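Local coordinates for fatty acid synthase 1, isoform A (Drosophila melanogaster, PDB 6FN6), which probably makes long-chain saturated fatty acids from acetyl-CoA and malonyl-CoA with NADPH, this piece carrying the dehydratase, enoylreductase and ketoreductase regions, at residues A[273-278]-A[284-289]; A[289-294]-A[324-329]; A[534-537]-A[542-545]. One frame throughout, in Å; residues are numbered along the deposited sequence.

In the fold
From the N terminus the three contacts follow one another in series; none nests in or crosses another. Interaction 1 closes the short loop after strand 270-271 by folding residues 273-278 back on helix 279-296. Further along the same helix, interaction 2 closes a longer loop through strand 303-309 and pairs the helix with helix 320-329. The two share Val289, and Asp288 of the first touches Ile326 of the second. Interaction 3 comes much later and closes the short loop between helix 530-536 and strand 542-546 in the pseudo-ketoreductase region. Its nearest atoms are about 7 Å from those of interaction 2 and about 11 Å from those of interaction 1.

Interaction 1 (A[273-278]-A[284-289]); sequences TDLNEN and LHALDV
Leu275 points at helix 279-296 and sets its CD1 methyl against the backbone between His285 and Ala286. Its CD1 sits 3.6 Å from the Ala286 N and 3.7 Å from the His285 C, so the branch meets main chain as well as carbon side chains. With CG anti to the carbonyl carbon (chi1 -68°), the chain carries CD1 to the helix. One turn further on, Val289 CG2 closes on the same methyl at 3.8 Å from Leu275 CD1. His285 receives the loop in two ways: its CB meets Leu275 CB at 3.8 Å, while its imidazole stands obliquely to Asn276, whose CB comes within 4.0 Å of His285 CD2. The polar end of Asn276 serves its own loop. Asn276 OD1 accepts from Asn278 N at 2.9 Å in an Asx turn, the donor lying above the carbonyl plane. Asn278 is the N-cap of the helix and offers its OD1 to Lys281 N. Strand 426-433 also borders the contact, Gln432 touching both Leu275 and Ala286. Far from the annotated active-site residues, this is packing of a helix-entry loop on the helix it starts. The chemistry divides the work: across the contact itself the loop meets the helix through van der Waals contact, while its amides shape the turn and cap the helix start.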
loop_
_atom_site.group_PDB
_atom_site.type_symbol
_atom_site.label_atom_id
_atom_site.label_comp_id
_atom_site.label_asym_id
_atom_site.label_seq_id
_atom_site.Cartn_x
_atom_site.Cartn_y
_atom_site.Cartn_z
ATOM N N THR A 273 -71.035 0.485 30.248
ATOM C CA THR A 273 -70.294 0.850 29.048
ATOM C C THR A 273 -69.033 0.002 28.940
ATOM O O THR A 273 -68.275 -0.129 29.903
ATOM C CB THR A 273 -69.911 2.340 29.044
ATOM O OG1 THR A 273 -71.089 3.141 29.200
ATOM C CG2 THR A 273 -69.214 2.713 27.740
ATOM N N ASP A 274 -68.812 -0.573 27.763
ATOM C CA ASP A 274 -67.616 -1.367 27.525
ATOM C C ASP A 274 -66.378 -0.511 27.764
ATOM O O ASP A 274 -66.368 0.682 27.468
ATOM C CB ASP A 274 -67.614 -1.933 26.104
ATOM C CG ASP A 274 -68.695 -2.973 25.889
ATOM O OD1 ASP A 274 -69.554 -3.134 26.780
ATOM O OD2 ASP A 274 -68.692 -3.622 24.823
ATOM N N LEU A 275 -65.342 -1.128 28.316
ATOM C CA LEU A 275 -64.124 -0.413 28.664
ATOM C C LEU A 275 -63.297 -0.093 27.423
ATOM O O LEU A 275 -62.332 0.668 27.490
ATOM C CB LEU A 275 -63.298 -1.233 29.657
ATOM C CG LEU A 275 -63.935 -1.370 31.044
ATOM C CD1 LEU A 275 -63.250 -2.460 31.866
ATOM C CD2 LEU A 275 -63.902 -0.039 31.782
ATOM N N ASN A 276 -63.667 -0.688 26.292
ATOM C CA ASN A 276 -63.006 -0.393 25.028
ATOM C C ASN A 276 -63.957 -0.568 23.849
ATOM O O ASN A 276 -64.974 -1.252 23.953
ATOM C CB ASN A 276 -61.784 -1.294 24.845
ATOM C CG ASN A 276 -60.923 -0.875 23.671
ATOM O OD1 ASN A 276 -60.882 -1.551 22.646
ATOM N ND2 ASN A 276 -60.224 0.241 23.820
ATOM N N GLU A 277 -63.614 0.057 22.727
ATOM C CA GLU A 277 -64.401 -0.049 21.503
ATOM C C GLU A 277 -64.363 -1.476 20.968
ATOM O O GLU A 277 -65.386 -2.030 20.565
ATOM C CB GLU A 277 -63.871 0.932 20.454
ATOM C CG GLU A 277 -64.419 0.731 19.051
ATOM C CD GLU A 277 -63.633 -0.293 18.249
ATOM O OE1 GLU A 277 -64.234 -0.966 17.383
ATOM O OE2 GLU A 277 -62.415 -0.426 18.487
ATOM N N ASN A 278 -63.169 -2.055 20.959
ATOM C CA ASN A 278 -62.972 -3.432 20.531
ATOM C C ASN A 278 -63.496 -4.395 21.595
ATOM O O ASN A 278 -63.079 -4.338 22.752
ATOM C CB ASN A 278 -61.490 -3.687 20.254
ATOM C CG ASN A 278 -61.208 -5.118 19.868
ATOM O OD1 ASN A 278 -61.145 -6.000 20.722
ATOM N ND2 ASN A 278 -61.024 -5.355 18.575
ATOM N N LEU A 284 -60.799 -8.156 27.981
ATOM C CA LEU A 284 -59.515 -8.244 28.661
ATOM C C LEU A 284 -59.404 -7.179 29.750
ATOM O O LEU A 284 -58.911 -7.454 30.843
ATOM C CB LEU A 284 -58.364 -8.108 27.662
ATOM C CG LEU A 284 -58.158 -9.286 26.701
ATOM C CD1 LEU A 284 -56.978 -9.013 25.786
ATOM C CD2 LEU A 284 -57.959 -10.607 27.438
ATOM N N HIS A 285 -59.855 -5.966 29.446
ATOM C CA HIS A 285 -59.869 -4.885 30.429
ATOM C C HIS A 285 -60.779 -5.220 31.613
ATOM O O HIS A 285 -60.436 -4.960 32.767
ATOM C CB HIS A 285 -60.313 -3.573 29.779
ATOM C CG HIS A 285 -59.249 -2.907 28.969
ATOM N ND1 HIS A 285 -57.902 -3.175 29.139
ATOM C CD2 HIS A 285 -59.318 -1.987 27.981
ATOM C CE1 HIS A 285 -57.200 -2.448 28.296
ATOM N NE2 HIS A 285 -58.036 -1.714 27.576
ATOM N N ALA A 286 -61.942 -5.792 31.321
ATOM C CA ALA A 286 -62.870 -6.191 32.368
ATOM C C ALA A 286 -62.179 -7.148 33.337
ATOM O O ALA A 286 -62.305 -7.010 34.555
ATOM C CB ALA A 286 -64.112 -6.837 31.765
ATOM N N LEU A 287 -61.447 -8.113 32.792
ATOM C CA LEU A 287 -60.698 -9.062 33.610
ATOM C C LEU A 287 -59.579 -8.362 34.373
ATOM O O LEU A 287 -59.297 -8.695 35.523
ATOM C CB LEU A 287 -60.113 -10.184 32.747
ATOM C CG LEU A 287 -61.115 -11.140 32.096
ATOM C CD1 LEU A 287 -60.471 -11.874 30.937
ATOM C CD2 LEU A 287 -61.650 -12.127 33.120
ATOM N N ASP A 288 -58.934 -7.403 33.720
ATOM C CA ASP A 288 -57.859 -6.644 34.345
ATOM C C ASP A 288 -58.382 -5.853 35.541
ATOM O O ASP A 288 -57.738 -5.793 36.587
ATOM C CB ASP A 288 -57.209 -5.707 33.331
ATOM C CG ASP A 288 -55.821 -5.268 33.751
ATOM O OD1 ASP A 288 -55.567 -5.162 34.969
ATOM O OD2 ASP A 288 -54.979 -5.040 32.859
ATOM N N VAL A 289 -59.552 -5.246 35.379
ATOM C CA VAL A 289 -60.159 -4.478 36.456
ATOM C C VAL A 289 -60.522 -5.410 37.605
ATOM O O VAL A 289 -60.330 -5.075 38.774
ATOM C CB VAL A 289 -61.399 -3.707 35.963
ATOM C CG1 VAL A 289 -62.150 -3.092 37.139
ATOM C CG2 VAL A 289 -61.002 -2.633 34.970
#

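Interaction 2 (A[289-294]-A[324-329]); sequences VAIQVI and LQIIEG
Ile291 faces Ile326 and Ile327 across two helices beside a mixed sheet whose strand order matches the class I methyltransferase fold, consistent with the pseudo-methyltransferase domain of animal fatty acid synthases. One methyl does most of the touching: Ile291 CG2 lies 3.8 Å from Ile326 CG2 and 3.9 Å from Ile327 CG1. The first pair meets methyl to methyl with the side chains set obliquely; the second meets at about a right angle, so the Ile291 methyl comes against the flank of the Ile327 chain. In Ile291, chi1 of -66° sets CG1 anti to the carbonyl carbon and CG2 anti to the backbone N, and it is CG2 that meets the facing helix. Within the two segments the nearest CA atoms are those of Ile291 and Ile327, 7.3 Å apart. Both of these isoleucines also rest on Phe376 of strand 374-380, and Ile291 touches Ile405 of strand 402-409, so the pair is part of the apolar layer between the helices and the sheet. Farther out, on helix 279-296, Gln292 turns its amide to other parts of the fold: NE2 donates to His555 O and to Asp288 OD1, and OE1 accepts from Arg554 NE. The aspartate, salt-bridged through OD2 to Lys557, also borders the apolar cluster, where Asp288 OD1 stands 3.7 Å from Ile326 CG2.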
loop_
_atom_site.group_PDB
_atom_site.type_symbol
_atom_site.label_atom_id
_atom_site.label_comp_id
_atom_site.label_asym_id
_atom_site.label_seq_id
_atom_site.Cartn_x
_atom_site.Cartn_y
_atom_site.Cartn_z
ATOM N N VAL A 289 -59.552 -5.246 35.379
ATOM C CA VAL A 289 -60.159 -4.478 36.456
ATOM C C VAL A 289 -60.522 -5.410 37.605
ATOM O O VAL A 289 -60.330 -5.075 38.774
ATOM C CB VAL A 289 -61.399 -3.707 35.963
ATOM C CG1 VAL A 289 -62.150 -3.092 37.139
ATOM C CG2 VAL A 289 -61.002 -2.633 34.970
ATOM N N ALA A 290 -61.044 -6.584 37.267
ATOM C CA ALA A 290 -61.506 -7.530 38.274
ATOM C C ALA A 290 -60.365 -7.970 39.183
ATOM O O ALA A 290 -60.486 -7.935 40.406
ATOM C CB ALA A 290 -62.143 -8.736 37.608
ATOM N N ILE A 291 -59.258 -8.388 38.580
ATOM C CA ILE A 291 -58.110 -8.863 39.341
ATOM C C ILE A 291 -57.548 -7.724 40.186
ATOM O O ILE A 291 -57.101 -7.936 41.313
ATOM C CB ILE A 291 -57.035 -9.455 38.409
ATOM C CG1 ILE A 291 -57.558 -10.724 37.725
ATOM C CG2 ILE A 291 -55.744 -9.750 39.174
ATOM C CD1 ILE A 291 -57.844 -11.882 38.664
ATOM N N GLN A 292 -57.573 -6.516 39.637
ATOM C CA GLN A 292 -57.095 -5.348 40.364
ATOM C C GLN A 292 -57.866 -5.147 41.664
ATOM O O GLN A 292 -57.271 -4.882 42.708
ATOM C CB GLN A 292 -57.202 -4.094 39.498
ATOM C CG GLN A 292 -56.033 -3.908 38.556
ATOM C CD GLN A 292 -56.157 -2.656 37.720
ATOM O OE1 GLN A 292 -56.490 -1.588 38.231
ATOM N NE2 GLN A 292 -55.899 -2.781 36.423
ATOM N N VAL A 293 -59.187 -5.267 41.593
ATOM C CA VAL A 293 -60.033 -5.099 42.768
ATOM C C VAL A 293 -59.715 -6.181 43.798
ATOM O O VAL A 293 -59.689 -5.916 44.999
ATOM C CB VAL A 293 -61.525 -5.118 42.381
ATOM C CG1 VAL A 293 -62.414 -5.098 43.629
ATOM C CG2 VAL A 293 -61.848 -3.940 41.474
ATOM N N ILE A 294 -59.478 -7.400 43.320
ATOM C CA ILE A 294 -59.178 -8.524 44.200
ATOM C C ILE A 294 -57.847 -8.290 44.905
ATOM O O ILE A 294 -57.742 -8.463 46.118
ATOM C CB ILE A 294 -59.164 -9.851 43.418
ATOM C CG1 ILE A 294 -60.542 -10.126 42.820
ATOM C CG2 ILE A 294 -58.746 -11.008 44.318
ATOM C CD1 ILE A 294 -60.552 -11.222 41.779
ATOM N N LEU A 324 -53.084 -15.049 35.282
ATOM C CA LEU A 324 -51.787 -15.203 35.926
ATOM C C LEU A 324 -50.838 -14.098 35.469
ATOM O O LEU A 324 -49.984 -13.643 36.230
ATOM C CB LEU A 324 -51.191 -16.577 35.617
ATOM C CG LEU A 324 -49.816 -16.867 36.228
ATOM C CD1 LEU A 324 -49.840 -16.730 37.746
ATOM C CD2 LEU A 324 -49.333 -18.253 35.823
ATOM N N GLN A 325 -50.998 -13.669 34.224
ATOM C CA GLN A 325 -50.154 -12.623 33.665
ATOM C C GLN A 325 -50.428 -11.282 34.344
ATOM O O GLN A 325 -49.509 -10.500 34.589
ATOM C CB GLN A 325 -50.371 -12.515 32.156
ATOM C CG GLN A 325 -49.277 -11.754 31.433
ATOM C CD GLN A 325 -49.484 -11.722 29.934
ATOM O OE1 GLN A 325 -49.940 -12.697 29.335
ATOM N NE2 GLN A 325 -49.152 -10.594 29.316
ATOM N N ILE A 326 -51.697 -11.020 34.647
ATOM C CA ILE A 326 -52.083 -9.793 35.336
ATOM C C ILE A 326 -51.537 -9.821 36.759
ATOM O O ILE A 326 -51.008 -8.824 37.252
ATOM C CB ILE A 326 -53.611 -9.611 35.335
ATOM C CG1 ILE A 326 -54.142 -9.502 33.907
ATOM C CG2 ILE A 326 -54.001 -8.362 36.110
ATOM C CD1 ILE A 326 -55.626 -9.782 33.786
ATOM N N ILE A 327 -51.672 -10.968 37.416
ATOM C CA ILE A 327 -51.212 -11.127 38.787
ATOM C C ILE A 327 -49.702 -10.924 38.838
ATOM O O ILE A 327 -49.206 -10.052 39.556
ATOM C CB ILE A 327 -51.608 -12.505 39.353
ATOM C CG1 ILE A 327 -53.131 -12.641 39.393
ATOM C CG2 ILE A 327 -51.019 -12.704 40.749
ATOM C CD1 ILE A 327 -53.624 -14.045 39.678
ATOM N N GLU A 328 -48.979 -11.728 38.062
ATOM C CA GLU A 328 -47.519 -11.685 38.037
ATOM C C GLU A 328 -47.019 -10.273 37.763
ATOM O O GLU A 328 -45.975 -9.862 38.268
ATOM C CB GLU A 328 -46.981 -12.642 36.973
ATOM C CG GLU A 328 -47.210 -14.118 37.274
ATOM C CD GLU A 328 -46.208 -14.684 38.263
ATOM O OE1 GLU A 328 -45.267 -13.957 38.646
ATOM O OE2 GLU A 328 -46.359 -15.860 38.656
ATOM N N GLY A 329 -47.778 -9.532 36.962
ATOM C CA GLY A 329 -47.440 -8.161 36.625
ATOM C C GLY A 329 -47.292 -7.255 37.834
ATOM O O GLY A 329 -46.388 -6.420 37.886
#

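Interaction 3 (A[534-537]-A[542-545]); sequences QQLE and SNVL
Gln535 and Asn543 bring their amides together between the last turn of helix 530-536 and the start of strand 542-546. The direct hydrogen bond is weak: Gln535 NE2 donates to Asn543 OD1 over 3.4 Å at 155°. The two amide planes are nearly perpendicular, 83° apart, and the side chains run past each other in opposite directions. A bend at chi2 of 63° turns the end of Gln535 off its extended course and lets the amide nitrogen face the asparagine oxygen. A water mediates a second link, donating to Gln535 O at 2.6 Å and to Asn543 OD1 at 2.8 Å, so main chain and side chain of the same glutamine both reach this one oxygen. The remaining contacts are van der Waals and loose. Gln535 CG passes 3.8 Å from Asn543 OD1, and Leu536 CD2 approaches Asn543 CG to 4.3 Å. Trp550 of strand 549-557 borders both amide side chains. The helix and strand belong to a beta-alpha-beta unit with strand 512-517, part of the Rossmann-like pseudo-ketoreductase region. Beyond the two segments, Gln535 NE2 bonds Asn269 OD1, Gln535 OE1 accepts from Lys538 NZ, and Asn543 ND2 donates to Leu540 O and Leu514 O. Asn543 thus uses its nitrogen on two backbone carbonyls and its oxygen on the water and the glutamine, which supports this sense of the amide: turned over, it would set oxygen against the two carbonyls and nitrogen against Gln535 NE2.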
loop_
_atom_site.group_PDB
_atom_site.type_symbol
_atom_site.label_atom_id
_atom_site.label_comp_id
_atom_site.label_asym_id
_atom_site.label_seq_id
_atom_site.Cartn_x
_atom_site.Cartn_y
_atom_site.Cartn_z
ATOM N N GLN A 534 -75.348 -0.189 51.429
ATOM C CA GLN A 534 -75.177 -1.279 50.472
ATOM C C GLN A 534 -73.747 -1.316 49.940
ATOM O O GLN A 534 -73.196 -2.389 49.686
ATOM C CB GLN A 534 -76.155 -1.149 49.302
ATOM C CG GLN A 534 -76.218 -2.399 48.426
ATOM C CD GLN A 534 -76.534 -2.097 46.972
ATOM O OE1 GLN A 534 -77.447 -1.329 46.666
ATOM N NE2 GLN A 534 -75.772 -2.700 46.066
ATOM N N GLN A 535 -73.148 -0.141 49.780
ATOM C CA GLN A 535 -71.794 -0.049 49.252
ATOM C C GLN A 535 -70.769 -0.550 50.257
ATOM O O GLN A 535 -69.906 -1.362 49.922
ATOM C CB GLN A 535 -71.466 1.390 48.858
ATOM C CG GLN A 535 -70.093 1.540 48.230
ATOM C CD GLN A 535 -69.970 0.777 46.931
ATOM O OE1 GLN A 535 -70.970 0.379 46.332
ATOM N NE2 GLN A 535 -68.740 0.554 46.494
ATOM N N LEU A 536 -70.860 -0.056 51.486
ATOM C CA LEU A 536 -69.869 -0.380 52.497
ATOM C C LEU A 536 -70.047 -1.815 52.977
ATOM O O LEU A 536 -69.173 -2.366 53.644
ATOM C CB LEU A 536 -69.964 0.595 53.667
ATOM C CG LEU A 536 -69.751 2.070 53.312
ATOM C CD1 LEU A 536 -69.908 2.946 54.541
ATOM C CD2 LEU A 536 -68.393 2.299 52.663
ATOM N N GLU A 537 -71.172 -2.425 52.617
ATOM C CA GLU A 537 -71.417 -3.829 52.926
ATOM C C GLU A 537 -70.576 -4.745 52.042
ATOM O O GLU A 537 -70.543 -5.958 52.247
ATOM C CB GLU A 537 -72.900 -4.163 52.762
ATOM C CG GLU A 537 -73.749 -3.817 53.973
ATOM C CD GLU A 537 -75.224 -4.074 53.736
ATOM O OE1 GLU A 537 -76.046 -3.649 54.576
ATOM O OE2 GLU A 537 -75.562 -4.697 52.705
ATOM N N SER A 542 -61.262 0.567 48.968
ATOM C CA SER A 542 -61.364 1.795 48.186
ATOM C C SER A 542 -62.787 2.029 47.679
ATOM O O SER A 542 -63.323 1.227 46.917
ATOM C CB SER A 542 -60.393 1.748 47.006
ATOM O OG SER A 542 -60.491 2.928 46.229
ATOM N N ASN A 543 -63.379 3.142 48.105
ATOM C CA ASN A 543 -64.739 3.506 47.711
ATOM C C ASN A 543 -64.798 4.959 47.252
ATOM O O ASN A 543 -64.649 5.877 48.055
ATOM C CB ASN A 543 -65.713 3.290 48.872
ATOM C CG ASN A 543 -65.691 1.871 49.393
ATOM O OD1 ASN A 543 -66.427 1.008 48.911
ATOM N ND2 ASN A 543 -64.839 1.618 50.383
ATOM N N VAL A 544 -65.005 5.159 45.955
ATOM C CA VAL A 544 -64.999 6.495 45.373
ATOM C C VAL A 544 -66.377 6.841 44.820
ATOM O O VAL A 544 -66.918 6.115 43.986
ATOM C CB VAL A 544 -63.930 6.613 44.274
ATOM C CG1 VAL A 544 -63.857 8.043 43.752
ATOM C CG2 VAL A 544 -62.574 6.148 44.792
ATOM N N LEU A 545 -66.945 7.949 45.287
ATOM C CA LEU A 545 -68.242 8.407 44.799
ATOM C C LEU A 545 -68.074 9.558 43.815
ATOM O O LEU A 545 -67.617 10.640 44.182
ATOM C CB LEU A 545 -69.135 8.838 45.968
ATOM C CG LEU A 545 -70.588 9.199 45.634
ATOM C CD1 LEU A 545 -71.313 8.041 44.969
ATOM C CD2 LEU A 545 -71.331 9.625 46.888
HETATM O O HOH W 1 -67.353 -1.164 50.381
#